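Local coordinates for uncharacterized ATP-binding protein MJ1010 (Methanocaldococcus jannaschii DSM 2661, PDB 3BJO), which is of unknown function but is probably the C-terminal, helix-turn-helix-like domain of an ATP-binding protein, at residues A[31-42]-A[66-74]; A[49-57]-A[95-103]. One frame throughout, in Å; residues are numbered along the deposited sequence.

Interaction 1 (A[31-42]-A[66-74]); sequences PKVNIEEEIIEI and PKAVYVYLV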
loop_
_atom_site.group_PDB
_atom_site.type_symbol
_atom_site.label_atom_id
_atom_site.label_comp_id
_atom_site.label_asym_id
_atom_site.label_seq_id
_atom_site.Cartn_x
_atom_site.Cartn_y
_atom_site.Cartn_z
ATOM N N PRO A 31 -12.988 -4.337 -4.272
ATOM C CA PRO A 31 -13.097 -2.958 -4.769
ATOM C C PRO A 31 -13.331 -2.924 -6.270
ATOM O O PRO A 31 -12.789 -3.753 -7.023
ATOM C CB PRO A 31 -11.724 -2.346 -4.446
ATOM C CG PRO A 31 -11.215 -3.186 -3.241
ATOM C CD PRO A 31 -11.731 -4.570 -3.521
ATOM N N LYS A 32 -14.135 -1.959 -6.684
ATOM C CA LYS A 32 -14.309 -1.645 -8.101
ATOM C C LYS A 32 -13.512 -0.378 -8.374
ATOM O O LYS A 32 -13.754 0.672 -7.784
ATOM C CB LYS A 32 -15.799 -1.513 -8.435
ATOM C CG LYS A 32 -16.499 -2.899 -8.658
ATOM C CD LYS A 32 -18.015 -2.843 -8.349
ATOM C CE LYS A 32 -18.576 -4.271 -7.965
ATOM N NZ LYS A 32 -17.724 -5.075 -6.924
ATOM N N VAL A 33 -12.494 -0.513 -9.209
ATOM C CA VAL A 33 -11.544 0.554 -9.548
ATOM C C VAL A 33 -11.911 1.217 -10.884
ATOM O O VAL A 33 -12.055 0.548 -11.912
ATOM C CB VAL A 33 -10.096 -0.048 -9.684
ATOM C CG1 VAL A 33 -9.051 1.057 -9.690
ATOM C CG2 VAL A 33 -9.806 -1.054 -8.547
ATOM N N ASN A 34 -12.038 2.535 -10.857
ATOM C CA ASN A 34 -12.335 3.352 -12.043
ATOM C C ASN A 34 -11.048 3.819 -12.723
ATOM O O ASN A 34 -10.215 4.480 -12.093
ATOM C CB ASN A 34 -13.157 4.594 -11.635
ATOM C CG ASN A 34 -14.587 4.248 -11.213
ATOM O OD1 ASN A 34 -15.005 3.086 -11.242
ATOM N ND2 ASN A 34 -15.352 5.265 -10.848
ATOM N N ILE A 35 -10.869 3.443 -13.984
ATOM C CA ILE A 35 -9.738 3.931 -14.775
ATOM C C ILE A 35 -10.314 4.447 -16.092
ATOM O O ILE A 35 -10.558 3.671 -17.048
ATOM C CB ILE A 35 -8.635 2.839 -14.997
ATOM C CG1 ILE A 35 -8.070 2.361 -13.654
ATOM C CG2 ILE A 35 -7.509 3.391 -15.900
ATOM C CD1 ILE A 35 -7.332 1.082 -13.752
ATOM N N GLU A 36 -10.560 5.766 -16.115
ATOM C CA GLU A 36 -11.293 6.402 -17.189
ATOM C C GLU A 36 -12.602 5.655 -17.352
ATOM O O GLU A 36 -13.412 5.587 -16.444
ATOM C CB GLU A 36 -10.507 6.373 -18.512
ATOM C CG GLU A 36 -9.475 7.487 -18.696
ATOM C CD GLU A 36 -8.195 7.224 -17.904
ATOM O OE1 GLU A 36 -7.476 6.230 -18.240
ATOM O OE2 GLU A 36 -7.917 8.032 -16.967
ATOM N N GLU A 37 -12.768 5.031 -18.501
ATOM C CA GLU A 37 -14.018 4.414 -18.827
ATOM C C GLU A 37 -14.130 3.003 -18.245
ATOM O O GLU A 37 -15.234 2.462 -18.170
ATOM C CB GLU A 37 -14.218 4.481 -20.340
ATOM C CG GLU A 37 -14.543 5.943 -20.778
ATOM C CD GLU A 37 -13.985 6.357 -22.161
ATOM O OE1 GLU A 37 -14.036 5.541 -23.143
ATOM O OE2 GLU A 37 -13.513 7.527 -22.253
ATOM N N GLU A 38 -12.997 2.447 -17.793
ATOM C CA GLU A 38 -12.919 1.085 -17.247
ATOM C C GLU A 38 -13.393 1.028 -15.819
ATOM O O GLU A 38 -13.064 1.885 -15.004
ATOM C CB GLU A 38 -11.494 0.560 -17.249
ATOM C CG GLU A 38 -10.874 0.323 -18.616
ATOM C CD GLU A 38 -9.412 -0.102 -18.509
ATOM O OE1 GLU A 38 -8.748 0.218 -17.493
ATOM O OE2 GLU A 38 -8.904 -0.710 -19.463
ATOM N N ILE A 39 -14.134 -0.027 -15.518
ATOM C CA ILE A 39 -14.455 -0.374 -14.145
ATOM C C ILE A 39 -13.974 -1.798 -13.867
ATOM O O ILE A 39 -14.457 -2.744 -14.470
ATOM C CB ILE A 39 -15.949 -0.251 -13.883
ATOM C CG1 ILE A 39 -16.390 1.212 -14.084
ATOM C CG2 ILE A 39 -16.256 -0.743 -12.484
ATOM C CD1 ILE A 39 -17.882 1.391 -14.376
ATOM N N ILE A 40 -13.020 -1.935 -12.961
ATOM C CA ILE A 40 -12.330 -3.211 -12.780
ATOM C C ILE A 40 -12.373 -3.673 -11.326
ATOM O O ILE A 40 -11.988 -2.944 -10.381
ATOM C CB ILE A 40 -10.857 -3.159 -13.292
ATOM C CG1 ILE A 40 -10.810 -2.939 -14.819
ATOM C CG2 ILE A 40 -10.134 -4.476 -12.922
ATOM C CD1 ILE A 40 -9.450 -2.442 -15.351
ATOM N N GLU A 41 -12.843 -4.899 -11.160
ATOM C CA GLU A 41 -12.955 -5.486 -9.850
ATOM C C GLU A 41 -11.656 -6.168 -9.522
ATOM O O GLU A 41 -11.098 -6.910 -10.357
ATOM C CB GLU A 41 -14.082 -6.522 -9.851
ATOM C CG GLU A 41 -14.444 -7.066 -8.488
ATOM C CD GLU A 41 -15.609 -8.026 -8.582
ATOM O OE1 GLU A 41 -16.741 -7.624 -8.217
ATOM O OE2 GLU A 41 -15.384 -9.160 -9.062
ATOM N N ILE A 42 -11.169 -5.910 -8.312
ATOM C CA ILE A 42 -9.996 -6.597 -7.796
ATOM C C ILE A 42 -10.329 -7.202 -6.447
ATOM O O ILE A 42 -11.360 -6.875 -5.856
ATOM C CB ILE A 42 -8.753 -5.625 -7.633
ATOM C CG1 ILE A 42 -9.073 -4.466 -6.684
ATOM C CG2 ILE A 42 -8.292 -5.092 -9.012
ATOM C CD1 ILE A 42 -7.945 -3.512 -6.483
ATOM N N PRO A 66 -0.816 -5.462 -11.540
ATOM C CA PRO A 66 -1.823 -4.969 -12.451
ATOM C C PRO A 66 -2.158 -3.523 -12.128
ATOM O O PRO A 66 -2.314 -3.157 -10.947
ATOM C CB PRO A 66 -3.057 -5.815 -12.130
ATOM C CG PRO A 66 -2.492 -7.078 -11.478
ATOM C CD PRO A 66 -1.307 -6.581 -10.714
ATOM N N LYS A 67 -2.323 -2.762 -13.196
ATOM C CA LYS A 67 -2.639 -1.378 -13.127
ATOM C C LYS A 67 -3.838 -1.146 -12.213
ATOM O O LYS A 67 -3.765 -0.286 -11.363
ATOM C CB LYS A 67 -2.807 -0.740 -14.523
ATOM C CG LYS A 67 -3.109 0.795 -14.434
ATOM C CD LYS A 67 -3.049 1.481 -15.798
ATOM C CE LYS A 67 -3.220 3.000 -15.635
ATOM N NZ LYS A 67 -3.307 3.681 -16.932
ATOM N N ALA A 68 -4.897 -1.944 -12.339
ATOM C CA ALA A 68 -6.084 -1.741 -11.500
ATOM C C ALA A 68 -5.701 -1.815 -10.045
ATOM O O ALA A 68 -6.195 -1.040 -9.244
ATOM C CB ALA A 68 -7.132 -2.788 -11.785
ATOM N N VAL A 69 -4.813 -2.769 -9.721
ATOM C CA VAL A 69 -4.354 -2.961 -8.326
ATOM C C VAL A 69 -3.525 -1.770 -7.841
ATOM O O VAL A 69 -3.803 -1.201 -6.786
ATOM C CB VAL A 69 -3.560 -4.275 -8.132
ATOM C CG1 VAL A 69 -3.000 -4.328 -6.668
ATOM C CG2 VAL A 69 -4.410 -5.484 -8.457
ATOM N N TYR A 70 -2.512 -1.345 -8.605
ATOM C CA TYR A 70 -1.734 -0.234 -8.075
ATOM C C TYR A 70 -2.472 1.114 -8.123
ATOM O O TYR A 70 -2.206 1.989 -7.286
ATOM C CB TYR A 70 -0.284 -0.190 -8.626
ATOM C CG TYR A 70 -0.099 0.217 -10.099
ATOM C CD1 TYR A 70 0.350 -0.719 -11.063
ATOM C CD2 TYR A 70 -0.314 1.517 -10.492
ATOM C CE1 TYR A 70 0.551 -0.327 -12.407
ATOM C CE2 TYR A 70 -0.122 1.925 -11.805
ATOM C CZ TYR A 70 0.296 1.005 -12.751
ATOM O OH TYR A 70 0.433 1.443 -14.021
ATOM N N VAL A 71 -3.359 1.316 -9.107
ATOM C CA VAL A 71 -4.220 2.528 -9.101
ATOM C C VAL A 71 -5.064 2.602 -7.807
ATOM O O VAL A 71 -5.185 3.667 -7.194
ATOM C CB VAL A 71 -5.119 2.603 -10.324
ATOM C CG1 VAL A 71 -6.306 3.597 -10.100
ATOM C CG2 VAL A 71 -4.293 3.042 -11.541
ATOM N N TYR A 72 -5.633 1.464 -7.397
ATOM C CA TYR A 72 -6.387 1.419 -6.139
ATOM C C TYR A 72 -5.471 1.809 -4.978
ATOM O O TYR A 72 -5.850 2.611 -4.136
ATOM C CB TYR A 72 -7.013 0.012 -5.946
ATOM C CG TYR A 72 -7.787 -0.184 -4.644
ATOM C CD1 TYR A 72 -9.058 0.353 -4.472
ATOM C CD2 TYR A 72 -7.228 -0.888 -3.583
ATOM C CE1 TYR A 72 -9.767 0.177 -3.245
ATOM C CE2 TYR A 72 -7.919 -1.058 -2.372
ATOM C CZ TYR A 72 -9.178 -0.524 -2.229
ATOM O OH TYR A 72 -9.817 -0.684 -1.031
ATOM N N LEU A 73 -4.249 1.259 -4.955
ATOM C CA LEU A 73 -3.335 1.451 -3.814
ATOM C C LEU A 73 -2.794 2.896 -3.760
ATOM O O LEU A 73 -2.473 3.409 -2.699
ATOM C CB LEU A 73 -2.166 0.465 -3.911
ATOM C CG LEU A 73 -2.485 -1.030 -3.662
ATOM C CD1 LEU A 73 -1.285 -1.916 -4.040
ATOM C CD2 LEU A 73 -2.790 -1.223 -2.201
ATOM N N VAL A 74 -2.712 3.546 -4.924
ATOM C CA VAL A 74 -2.388 4.965 -4.984
ATOM C C VAL A 74 -3.599 5.782 -4.531
ATOM O O VAL A 74 -3.467 6.655 -3.703
ATOM C CB VAL A 74 -1.882 5.389 -6.407
ATOM C CG1 VAL A 74 -1.648 6.943 -6.475
ATOM C CG2 VAL A 74 -0.592 4.631 -6.728
#
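Tyr-72 sends CG opposite its own backbone N (chi1 178°), which carries the ring up beside Pro-31, while Ile-42 takes the less common rotamer with CG1 between N and the carbonyl carbon (chi1 59°) and drops CD1 onto Tyr-72 CB, 3.7 Å away. Pro-31 covers one face of the phenol: its CG stands 3.9 Å from the centroid of the Tyr-72 ring in a CH-pi contact, and its CB comes within 3.4 Å of Tyr-72 CE1. An alanine in place of Tyr-72 would probably leave the Pro-31 ring without its aromatic platform and open a gap beside Ile-42 CD1.

Next along the hairpin, Val-33 straddles the Ala-68 carbonyl oxygen with both methyls, CG1 at 3.6 Å from Ala-68 O, and also meets Val-71. Ala-68 is the small residue on which the two strands converge: Ile-40 CG2 lies 3.6 Å from Ala-68 CB, Ile-42 CG2 touches the same methyl, and Ile-35 CD1 rests over Ala-68 CA. On the other side of the hairpin, a salt bridge from Lys-32 NZ to Glu-41 OE1 (3.0 Å) adds to the backbone hydrogen bonds that hold the strands together. Strand 32-35 runs across helix 67-74 at 94°. What results is a two-stranded antiparallel beta-hairpin, closed by a type II' turn from Ile-35 to Glu-38, packing its apolar side crosswise on a helix.

Interaction 2 (A[49-57]-A[95-103]); sequences NALKLFKGK and VWNAIKRVL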
loop_
_atom_site.group_PDB
_atom_site.type_symbol
_atom_site.label_atom_id
_atom_site.label_comp_id
_atom_site.label_asym_id
_atom_site.label_seq_id
_atom_site.Cartn_x
_atom_site.Cartn_y
_atom_site.Cartn_z
ATOM N N ASN A 49 -0.738 -9.608 -2.541
ATOM C CA ASN A 49 0.388 -9.965 -3.410
ATOM C C ASN A 49 1.248 -8.776 -3.859
ATOM O O ASN A 49 2.457 -8.869 -3.812
ATOM C CB ASN A 49 -0.079 -10.854 -4.590
ATOM C CG ASN A 49 -0.446 -12.264 -4.116
ATOM O OD1 ASN A 49 -0.212 -12.611 -2.956
ATOM N ND2 ASN A 49 -1.009 -13.069 -4.996
ATOM N N ALA A 50 0.623 -7.647 -4.235
ATOM C CA ALA A 50 1.379 -6.508 -4.700
ATOM C C ALA A 50 2.162 -5.904 -3.532
ATOM O O ALA A 50 3.340 -5.526 -3.660
ATOM C CB ALA A 50 0.409 -5.437 -5.271
ATOM N N LEU A 51 1.492 -5.764 -2.401
ATOM C CA LEU A 51 2.129 -5.115 -1.236
ATOM C C LEU A 51 3.276 -5.962 -0.686
ATOM O O LEU A 51 4.260 -5.442 -0.163
ATOM C CB LEU A 51 1.081 -4.878 -0.160
ATOM C CG LEU A 51 0.146 -3.700 -0.449
ATOM C CD1 LEU A 51 -0.956 -3.578 0.670
ATOM C CD2 LEU A 51 0.890 -2.379 -0.557
ATOM N N LYS A 52 3.143 -7.280 -0.799
ATOM C CA LYS A 52 4.164 -8.151 -0.262
ATOM C C LYS A 52 5.480 -7.901 -0.991
ATOM O O LYS A 52 6.571 -8.143 -0.450
ATOM C CB LYS A 52 3.741 -9.624 -0.342
ATOM C CG LYS A 52 3.053 -10.090 0.952
ATOM C CD LYS A 52 2.169 -11.342 0.822
ATOM C CE LYS A 52 2.867 -12.558 0.362
ATOM N NZ LYS A 52 2.148 -13.839 0.785
ATOM N N LEU A 53 5.379 -7.363 -2.200
ATOM C CA LEU A 53 6.583 -7.114 -3.017
ATOM C C LEU A 53 7.478 -6.071 -2.324
ATOM O O LEU A 53 8.699 -6.061 -2.482
ATOM C CB LEU A 53 6.210 -6.643 -4.428
ATOM C CG LEU A 53 5.653 -7.677 -5.419
ATOM C CD1 LEU A 53 5.219 -6.993 -6.759
ATOM C CD2 LEU A 53 6.662 -8.813 -5.719
ATOM N N PHE A 54 6.851 -5.214 -1.537
ATOM C CA PHE A 54 7.569 -4.136 -0.881
ATOM C C PHE A 54 8.232 -4.610 0.418
ATOM O O PHE A 54 8.881 -3.820 1.110
ATOM C CB PHE A 54 6.580 -3.003 -0.571
ATOM C CG PHE A 54 6.112 -2.256 -1.812
ATOM C CD1 PHE A 54 6.808 -1.126 -2.268
ATOM C CD2 PHE A 54 5.023 -2.714 -2.554
ATOM C CE1 PHE A 54 6.403 -0.443 -3.460
ATOM C CE2 PHE A 54 4.596 -2.022 -3.730
ATOM C CZ PHE A 54 5.289 -0.885 -4.170
ATOM N N LYS A 55 8.094 -5.893 0.759
ATOM C CA LYS A 55 8.719 -6.392 1.997
ATOM C C LYS A 55 10.235 -6.373 1.897
ATOM O O LYS A 55 10.909 -6.047 2.861
ATOM C CB LYS A 55 8.206 -7.782 2.393
ATOM C CG LYS A 55 6.828 -7.727 3.114
ATOM C CD LYS A 55 6.223 -9.106 3.225
ATOM C CE LYS A 55 6.933 -9.895 4.304
ATOM N NZ LYS A 55 6.631 -11.329 4.203
ATOM N N GLY A 56 10.777 -6.664 0.731
ATOM C CA GLY A 56 12.203 -6.636 0.596
ATOM C C GLY A 56 12.796 -5.521 -0.252
ATOM O O GLY A 56 13.997 -5.548 -0.527
ATOM N N LYS A 57 11.983 -4.552 -0.677
ATOM C CA LYS A 57 12.474 -3.513 -1.571
ATOM C C LYS A 57 11.577 -2.305 -1.541
ATOM O O LYS A 57 10.361 -2.449 -1.653
ATOM C CB LYS A 57 12.558 -4.038 -2.995
ATOM C CG LYS A 57 13.618 -3.340 -3.807
ATOM C CD LYS A 57 13.465 -3.731 -5.272
ATOM C CE LYS A 57 14.609 -3.181 -6.119
ATOM N NZ LYS A 57 14.970 -1.771 -5.800
ATOM N N VAL A 95 4.407 3.786 6.135
ATOM C CA VAL A 95 3.672 2.835 5.320
ATOM C C VAL A 95 4.591 1.643 5.051
ATOM O O VAL A 95 4.168 0.517 5.236
ATOM C CB VAL A 95 3.099 3.459 3.992
ATOM C CG1 VAL A 95 2.455 2.356 3.165
ATOM C CG2 VAL A 95 2.041 4.619 4.294
ATOM N N TRP A 96 5.839 1.887 4.614
ATOM C CA TRP A 96 6.788 0.778 4.388
ATOM C C TRP A 96 6.948 -0.139 5.589
ATOM O O TRP A 96 6.841 -1.380 5.486
ATOM C CB TRP A 96 8.161 1.306 3.942
ATOM C CG TRP A 96 9.039 0.263 3.295
ATOM C CD1 TRP A 96 8.661 -0.715 2.395
ATOM C CD2 TRP A 96 10.447 0.106 3.480
ATOM N NE1 TRP A 96 9.759 -1.478 2.023
ATOM C CE2 TRP A 96 10.863 -1.000 2.668
ATOM C CE3 TRP A 96 11.407 0.789 4.253
ATOM C CZ2 TRP A 96 12.206 -1.427 2.596
ATOM C CZ3 TRP A 96 12.732 0.344 4.208
ATOM C CH2 TRP A 96 13.119 -0.754 3.384
ATOM N N ASN A 97 7.247 0.470 6.739
ATOM C CA ASN A 97 7.406 -0.297 7.946
ATOM C C ASN A 97 6.145 -1.129 8.224
ATOM O O ASN A 97 6.230 -2.291 8.590
ATOM C CB ASN A 97 7.683 0.618 9.137
ATOM C CG ASN A 97 7.847 -0.172 10.423
ATOM O OD1 ASN A 97 8.818 -0.933 10.580
ATOM N ND2 ASN A 97 6.837 -0.073 11.315
ATOM N N ALA A 98 4.970 -0.523 8.087
ATOM C CA ALA A 98 3.727 -1.248 8.359
ATOM C C ALA A 98 3.599 -2.494 7.436
ATOM O O ALA A 98 3.302 -3.619 7.884
ATOM C CB ALA A 98 2.563 -0.285 8.207
ATOM N N ILE A 99 3.841 -2.320 6.140
ATOM C CA ILE A 99 3.839 -3.464 5.236
ATOM C C ILE A 99 4.763 -4.611 5.739
ATOM O O ILE A 99 4.380 -5.804 5.769
ATOM C CB ILE A 99 4.249 -3.045 3.787
ATOM C CG1 ILE A 99 3.162 -2.174 3.153
ATOM C CG2 ILE A 99 4.590 -4.297 2.902
ATOM C CD1 ILE A 99 3.685 -1.347 1.941
ATOM N N LYS A 100 5.978 -4.253 6.127
ATOM C CA LYS A 100 6.985 -5.229 6.570
ATOM C C LYS A 100 6.587 -5.910 7.901
ATOM O O LYS A 100 6.959 -7.049 8.163
ATOM C CB LYS A 100 8.345 -4.535 6.763
ATOM C CG LYS A 100 8.959 -3.906 5.484
ATOM C CD LYS A 100 10.197 -3.030 5.807
ATOM C CE LYS A 100 11.482 -3.845 5.824
ATOM N NZ LYS A 100 12.711 -2.993 5.654
ATOM N N ARG A 101 5.858 -5.183 8.739
ATOM C CA ARG A 101 5.406 -5.719 10.022
ATOM C C ARG A 101 4.132 -6.551 9.904
ATOM O O ARG A 101 3.924 -7.453 10.676
ATOM C CB ARG A 101 5.154 -4.577 11.011
ATOM C CG ARG A 101 6.176 -4.467 12.136
ATOM C CD ARG A 101 7.481 -3.866 11.701
ATOM N NE ARG A 101 8.427 -4.870 11.225
ATOM C CZ ARG A 101 9.528 -4.611 10.499
ATOM N NH1 ARG A 101 10.315 -5.621 10.118
ATOM N NH2 ARG A 101 9.840 -3.359 10.124
ATOM N N VAL A 102 3.281 -6.231 8.936
ATOM C CA VAL A 102 1.916 -6.795 8.866
ATOM C C VAL A 102 1.838 -7.918 7.822
ATOM O O VAL A 102 1.178 -8.915 8.054
ATOM C CB VAL A 102 0.847 -5.677 8.591
ATOM C CG1 VAL A 102 -0.554 -6.230 8.361
ATOM C CG2 VAL A 102 0.830 -4.670 9.720
ATOM N N LEU A 103 2.532 -7.780 6.692
ATOM C CA LEU A 103 2.442 -8.793 5.622
ATOM C C LEU A 103 3.566 -9.806 5.629
ATOM O O LEU A 103 3.615 -10.757 4.802
ATOM C CB LEU A 103 2.381 -8.112 4.247
ATOM C CG LEU A 103 1.035 -7.410 4.058
ATOM C CD1 LEU A 103 0.837 -6.383 5.100
ATOM C CD2 LEU A 103 1.058 -6.720 2.769
ATOM O OXT LEU A 103 4.471 -9.667 6.436
#
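The two backbones come close at Lys-55 and Lys-100, whose CA atoms are 5.0 Å apart, and the two segments run past each other in opposite senses, Lys-52 lying near Leu-103. At one end Trp-96 donates its indole N-H to a main-chain carbonyl: NE1 is 2.7 Å from Phe-54 O, lying in the carbonyl plane. The bond is short but bent (140° at the hydrogen), with the oxygen tilted 20° out of the indole plane. Lys-100 from the same helix lays CD over the centre of one face of that indole, and Tyr-58 meets it edge-to-face, contacts that probably help hold the donor in position.

In the middle, Ile-99 pushes CG2 against Leu-51 O at 3.3 Å, while the Ile-99 and Leu-51 side chains cross at about a right angle, meeting through Ile-99 CD1 and Leu-51 CD2, and CD1 also reaches Phe-54 CB. Leu-103 packs more tightly: its CD2 is 3.5 Å from Leu-51 CB, close for two carbons. Lys-55 runs its CG past Ile-99 CG2 and then bends at chi3 (75°), bringing NZ to the end of the chain. There NZ donates to Leu-103 O at 3.1 Å and forms a salt bridge with Leu-103 OXT at 3.5 Å. The ammonium is tilted out of the plane of the carboxylate, with the shorter approach to O. An apolar middle is thus gripped at both ends, by an indole N-H on a backbone carbonyl and by a lysine that probably offsets the charge of the terminal carboxylate.

Overall arrangement
Along the chain the segments alternate: 31-42, 49-57, 66-74, then 95-103, so the two interactions cross. Their centres lie 20 Å apart, on opposite sides of the chain's centre. Helix 44-52, which directly follows strand 38-41, joins them: Ala-50 CB packs 3.8 Å from Val-69 CG1, and Leu-73 touches both Ala-50 and Leu-51. Interaction 1 thus fastens the hairpin to one side of helix 67-75, whereas interaction 2 fastens helix 93-102 to residues 51-57, with helix 3-24 packing on other residues of 93-102. Helices 44-52 and 67-75 with the small antiparallel sheet of 60-61, 87-90 and 79-82 are consistent with a winged-helix-like domain, as expected for the HTH clan.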